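PDB 3TQV: nicotinate-nucleotide pyrophosphorylase from Francisella tularensis subsp. tularensis, which probably converts quinolinate and 5-phospho-alpha-D-ribose 1-diphosphate into nicotinate ribonucleotide, carbon dioxide and diphosphate, a step of NAD(+) biosynthesis. Local coordinates for residues G249-R253 with N254-A258; I232-A235 with V236-R240; Q85-P88 with A89-I93. One frame throughout, in Å; residues are numbered along the deposited sequence.

All three contacts are local, each within one continuous run of chain, with a few buried residues and an exposed rim: Ile251 and Ile256 against Arg253 and Asn254 in contact 1, Ala235 and Ala239 against Asp233 and Ser237 in contact 2, Val87 and Ile93 against Pro88 and Asn90 in contact 3. Contacts 1 and 2, centres about 19 Å apart, flank strand 244-248 of the C-terminal, barrel-type domain. Contact 3 joins strands 86-87 and 92-97 of the N-terminal domain, its centre about 41 Å from that of contact 2. Hydrogen bonds round Asp252, beside the predicted substrate site, dominate contact 1; contact 2 has regular helix bonds and aliphatic pairs, contact 3 a tight turn and a valine-isoleucine pair.

Contact 1 of 3, residues G249-R253 with N254-A258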
# COMPACT_ATOMS: atom_id res chain seq x y z
N GLY B 249 -13.25 5.05 15.72
CA GLY B 249 -14.49 5.44 15.05
C GLY B 249 -14.19 6.05 13.70
O GLY B 249 -14.47 7.23 13.48
N ASN B 250 -13.59 5.24 12.83
CA ASN B 250 -13.14 5.67 11.50
C ASN B 250 -12.59 7.09 11.49
O ASN B 250 -13.14 7.97 10.84
CB ASN B 250 -14.27 5.51 10.48
CG ASN B 250 -13.80 5.66 9.04
OD1 ASN B 250 -12.61 5.53 8.74
ND2 ASN B 250 -14.74 5.92 8.14
N ILE B 251 -11.49 7.31 12.20
CA ILE B 251 -10.97 8.66 12.42
C ILE B 251 -9.97 9.13 11.35
O ILE B 251 -9.14 8.35 10.87
CB ILE B 251 -10.34 8.76 13.82
CG1 ILE B 251 -11.43 8.50 14.86
CG2 ILE B 251 -9.70 10.10 14.02
CD1 ILE B 251 -10.90 8.18 16.24
N ASP B 252 -10.10 10.40 10.96
CA ASP B 252 -9.24 11.02 9.96
C ASP B 252 -8.83 12.45 10.38
O ASP B 252 -9.23 12.94 11.44
CB ASP B 252 -9.92 11.04 8.58
CG ASP B 252 -11.21 11.88 8.56
OD1 ASP B 252 -11.19 13.02 8.07
OD2 ASP B 252 -12.26 11.40 9.03
N ARG B 253 -8.06 13.11 9.52
CA ARG B 253 -7.59 14.47 9.75
C ARG B 253 -8.70 15.46 10.05
O ARG B 253 -8.45 16.57 10.52
CB ARG B 253 -6.79 14.95 8.54
CG ARG B 253 -7.59 14.94 7.26
CD ARG B 253 -6.72 15.17 6.03
NE ARG B 253 -7.47 15.92 5.03
CZ ARG B 253 -8.55 15.46 4.40
NH1 ARG B 253 -9.02 14.25 4.67
NH2 ARG B 253 -9.17 16.22 3.51
N ASN B 254 -9.94 15.07 9.77
CA ASN B 254 -11.07 15.97 9.95
C ASN B 254 -11.88 15.74 11.22
O ASN B 254 -12.72 16.57 11.58
CB ASN B 254 -11.97 15.96 8.71
CG ASN B 254 -11.30 16.62 7.51
OD1 ASN B 254 -11.11 17.83 7.48
ND2 ASN B 254 -10.94 15.81 6.52
N SER B 255 -11.63 14.62 11.91
CA SER B 255 -12.40 14.30 13.11
C SER B 255 -11.53 14.19 14.36
O SER B 255 -12.04 14.26 15.49
CB SER B 255 -13.19 13.00 12.89
OG SER B 255 -12.32 11.91 12.71
N ILE B 256 -10.22 14.04 14.16
CA ILE B 256 -9.29 13.76 15.25
C ILE B 256 -9.21 14.86 16.32
O ILE B 256 -9.16 14.57 17.51
CB ILE B 256 -7.89 13.44 14.70
CG1 ILE B 256 -6.97 12.94 15.82
CG2 ILE B 256 -7.34 14.64 13.97
CD1 ILE B 256 -5.60 12.40 15.37
N VAL B 257 -9.25 16.12 15.90
CA VAL B 257 -9.14 17.26 16.81
C VAL B 257 -10.30 17.38 17.80
O VAL B 257 -10.10 17.65 18.99
CB VAL B 257 -9.04 18.59 16.04
CG1 VAL B 257 -9.14 19.79 16.99
CG2 VAL B 257 -7.75 18.63 15.22
N ALA B 258 -11.52 17.21 17.29
CA ALA B 258 -12.70 17.20 18.13
C ALA B 258 -12.59 16.14 19.22
O ALA B 258 -12.90 16.38 20.39
CB ALA B 258 -13.94 16.97 17.29
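The carbonyl of Asp252 gathers the chain as it turns into helix 256-260, accepting from two backbone N-H groups. Ile256 N, 3.1 Å from Asp252 O, lies nearly in line with the C=O bond, although its own N-H is bent away from the oxygen, whereas Ser255 N, at 3.0 Å from the same oxygen, approaches from above the carbonyl plane. The side chains add a second set of bonds. Asp252 CG sits between its own N and C (chi1 63°), which folds the carboxylate back over the turn. There Asp252 OD1 takes the N-H of Asn254 at 2.9 Å, arriving from above the carboxylate plane and closing an Asx turn. The same OD1 also receives Asn254 ND2 at 3.2 Å, in the plane of the amide, so two bonds converge on OD1, and the second helps to fix the amide of Asn254. In return Ser255 OG accepts from Asp252 N at 3.2 Å, a nearly straight bond of 167°. This is the loop after strand 244-248 in the barrel-type C-terminal domain, where Gly249 and Asn250 are predicted to bind substrate; a phosphate ion, probably from the crystallisation liquor, lies about 4 Å from the Asn250 side chain (nearest atoms). Beyond these bonds, Asn254 ND2 lies over one face of the Arg253 guanidinium, offset toward its rim, the two planes 75° apart. On the apolar side of the turn, Ile251 CG2 rests 3.9 Å from Ile256 CB, the two side chains crossing at about a right angle. Both isoleucines also touch Ile267 of strand 266-268, while Ile256 reaches Leu127 of helix 100-130.

Contact 2 of 3, residues I232-A235 with V236-R240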
# COMPACT_ATOMS: atom_id res chain seq x y z
N ILE B 232 -17.81 10.03 24.94
CA ILE B 232 -16.38 10.03 25.17
C ILE B 232 -16.12 10.84 26.45
O ILE B 232 -15.33 10.43 27.31
CB ILE B 232 -15.59 10.62 23.99
CG1 ILE B 232 -15.81 9.79 22.73
CG2 ILE B 232 -14.11 10.63 24.31
CD1 ILE B 232 -15.25 10.41 21.47
N ASP B 233 -16.80 11.97 26.59
CA ASP B 233 -16.64 12.78 27.78
C ASP B 233 -16.97 11.99 29.03
O ASP B 233 -16.17 11.92 29.95
CB ASP B 233 -17.48 14.05 27.71
CG ASP B 233 -16.91 15.06 26.73
OD1 ASP B 233 -15.66 15.18 26.68
OD2 ASP B 233 -17.72 15.71 26.03
N ILE B 234 -18.16 11.37 29.04
CA ILE B 234 -18.55 10.51 30.15
C ILE B 234 -17.46 9.50 30.48
O ILE B 234 -17.09 9.33 31.64
CB ILE B 234 -19.77 9.67 29.80
CG1 ILE B 234 -20.90 10.54 29.24
CG2 ILE B 234 -20.20 8.86 31.02
CD1 ILE B 234 -21.57 11.46 30.25
N ALA B 235 -16.98 8.82 29.44
CA ALA B 235 -16.01 7.73 29.56
C ALA B 235 -14.76 8.19 30.26
O ALA B 235 -14.31 7.56 31.23
CB ALA B 235 -15.67 7.15 28.17
N VAL B 236 -14.19 9.28 29.77
CA VAL B 236 -13.01 9.87 30.37
C VAL B 236 -13.17 10.07 31.88
O VAL B 236 -12.28 9.71 32.64
CB VAL B 236 -12.65 11.21 29.72
CG1 VAL B 236 -11.55 11.92 30.53
CG2 VAL B 236 -12.24 11.01 28.25
N SER B 237 -14.30 10.66 32.30
CA SER B 237 -14.58 10.81 33.74
C SER B 237 -14.57 9.47 34.45
O SER B 237 -13.92 9.30 35.49
CB SER B 237 -15.92 11.49 34.00
OG SER B 237 -15.85 12.88 33.77
N ILE B 238 -15.30 8.51 33.89
CA ILE B 238 -15.39 7.18 34.47
C ILE B 238 -14.02 6.50 34.56
O ILE B 238 -13.75 5.78 35.52
CB ILE B 238 -16.37 6.29 33.65
CG1 ILE B 238 -17.79 6.86 33.75
CG2 ILE B 238 -16.32 4.84 34.11
CD1 ILE B 238 -18.80 6.11 32.93
N ALA B 239 -13.16 6.75 33.58
CA ALA B 239 -11.96 5.93 33.44
C ALA B 239 -10.74 6.54 34.09
O ALA B 239 -9.75 5.85 34.35
CB ALA B 239 -11.69 5.60 31.95
N ARG B 240 -10.82 7.84 34.35
CA ARG B 240 -9.70 8.57 34.93
C ARG B 240 -9.17 7.83 36.15
O ARG B 240 -9.88 7.61 37.14
CB ARG B 240 -10.14 9.98 35.30
CG ARG B 240 -9.00 10.88 35.72
CD ARG B 240 -9.47 12.17 36.38
NE ARG B 240 -10.59 12.82 35.70
CZ ARG B 240 -10.53 13.37 34.48
NH1 ARG B 240 -9.40 13.33 33.78
NH2 ARG B 240 -11.62 13.94 33.96
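Ile232 O, Asp233 O, Ile234 O and Ala235 O accept in succession from the N-H groups of Val236, Ser237, Ile238 and Ala239, the i to i+4 ladder of an alpha helix. The first three bonds are nearly straight; the last, Ala239 N to Ala235 O at 2.7 Å, is bent to 131°. One residue later Arg240 leaves helical geometry, though its N still reaches Val236 O at 2.9 Å. On one flank Ile234 CG2 meets the tip of Ile238, its CD1, at 3.6 Å, the two side chains lying at a slant to each other. Ile238 carries CG1 beside its own N (chi1 -65°) and continues in an extended chain, which lays CD1 back along the previous turn. Another flank pairs Ile232 CG2 more loosely with Val236 CG2 at 4.4 Å. Each pair faces its own neighbour: Ile234 and Ile238 touch helix 208-216 through Leu208 and Ile215, while Ile232 and Val236 meet Val264. Between them, the small methyls of buried Ala235 and Ala239 let the helix lie close on Leu245 of strand 244-248. Helix 229-239 is the crossover of a beta-alpha-beta unit, linking parallel strands 221-225 and 244-248 in the barrel-type domain of quinolinate phosphoribosyltransferase.

Contact 3 of 3, residues Q85-P88 with A89-I93; sequences QKVP and ANARI
Val87 reaches across the turn to Ala91 and Ile93, and its side chain can be traced from the backbone outward. CB already points toward the returning chain, and both methyls that branch from it reach Ile93. Val87 CG1, trans to the backbone N (chi1 178°), does most of the touching: it lies 3.7 Å from Ile93 CG2 and makes a second contact with Ala91 CB at 3.9 Å. The other methyl, Val87 CG2, stands beside the backbone N and meets the same branch of Ile93, CG2, at 4.1 Å. Ile93 places its CG1 between its N and C (chi1 51°), so that CG2 is the branch presented to the valine, and the two side chains cross at about a right angle. Between the two residues the chain reverses in a type II beta turn from Pro88 to Ala91. Asn90 holds the third position with the positive phi (79°) that a type II turn favours there and that asparagine adopts readily. Ala91 N closes the turn by donating to Pro88 O at 3.2 Å, a bent bond whose donor is tilted from the carbonyl plane. Alongside it, Pro88 CD packs against Ala91 CB at 4.0 Å. The turn connects two separate sheets of the N-terminal domain: strand 86-87 pairs antiparallel with 56-57, whereas strand 92-97 belongs to the four-stranded antiparallel sheet. Tyr81 touches Val87, Pro88 and Ala91, and Thr52 of strand 45-52 meets both Val87 and Ile93.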
# COMPACT_ATOMS: atom_id res chain seq x y z
N GLN B 85 13.14 11.97 10.22
CA GLN B 85 13.41 13.39 10.09
C GLN B 85 12.43 14.06 9.15
O GLN B 85 11.93 13.46 8.21
CB GLN B 85 14.79 13.60 9.52
CG GLN B 85 15.90 13.20 10.42
CD GLN B 85 17.08 14.08 10.20
OE1 GLN B 85 17.49 14.81 11.10
NE2 GLN B 85 17.63 14.05 8.99
N LYS B 86 12.18 15.33 9.41
CA LYS B 86 11.36 16.12 8.53
C LYS B 86 12.26 16.68 7.44
O LYS B 86 13.15 17.48 7.71
CB LYS B 86 10.66 17.22 9.34
CG LYS B 86 9.87 18.23 8.53
CD LYS B 86 9.48 19.39 9.44
CE LYS B 86 8.82 20.52 8.67
NZ LYS B 86 8.39 21.64 9.57
N VAL B 87 12.05 16.21 6.22
CA VAL B 87 12.81 16.67 5.07
C VAL B 87 12.05 17.75 4.33
O VAL B 87 10.89 17.57 3.96
CB VAL B 87 13.06 15.52 4.10
CG1 VAL B 87 13.82 16.02 2.86
CG2 VAL B 87 13.80 14.39 4.80
N PRO B 88 12.70 18.90 4.10
CA PRO B 88 12.04 20.02 3.43
C PRO B 88 11.83 19.73 1.97
O PRO B 88 12.67 19.07 1.36
CB PRO B 88 13.05 21.17 3.58
CG PRO B 88 14.04 20.71 4.63
CD PRO B 88 14.07 19.22 4.50
N ALA B 89 10.73 20.21 1.41
CA ALA B 89 10.50 20.11 -0.03
C ALA B 89 11.73 20.53 -0.84
O ALA B 89 12.34 21.57 -0.56
CB ALA B 89 9.28 20.95 -0.44
N ASN B 90 12.08 19.70 -1.82
CA ASN B 90 13.14 19.99 -2.78
C ASN B 90 14.55 19.76 -2.27
O ASN B 90 15.52 20.21 -2.87
CB ASN B 90 12.97 21.39 -3.38
CG ASN B 90 11.73 21.48 -4.27
OD1 ASN B 90 11.47 20.59 -5.11
ND2 ASN B 90 10.94 22.55 -4.08
N ALA B 91 14.66 19.04 -1.16
CA ALA B 91 15.96 18.75 -0.56
C ALA B 91 16.46 17.39 -1.02
O ALA B 91 15.67 16.51 -1.37
CB ALA B 91 15.86 18.79 0.95
N ARG B 92 17.79 17.24 -1.03
CA ARG B 92 18.41 15.99 -1.42
C ARG B 92 18.47 15.07 -0.21
O ARG B 92 19.02 15.45 0.82
CB ARG B 92 19.83 16.23 -1.93
CG ARG B 92 19.97 17.04 -3.20
CD ARG B 92 21.42 16.97 -3.68
NE ARG B 92 21.69 17.80 -4.85
CZ ARG B 92 22.85 17.80 -5.51
NH1 ARG B 92 23.83 17.00 -5.11
NH2 ARG B 92 23.03 18.58 -6.57
N ILE B 93 17.91 13.87 -0.32
CA ILE B 93 17.94 12.95 0.82
C ILE B 93 19.18 12.06 0.84
O ILE B 93 19.71 11.75 1.91
CB ILE B 93 16.64 12.13 0.95
CG1 ILE B 93 16.28 11.46 -0.37
CG2 ILE B 93 15.50 13.04 1.38
CD1 ILE B 93 14.85 11.00 -0.44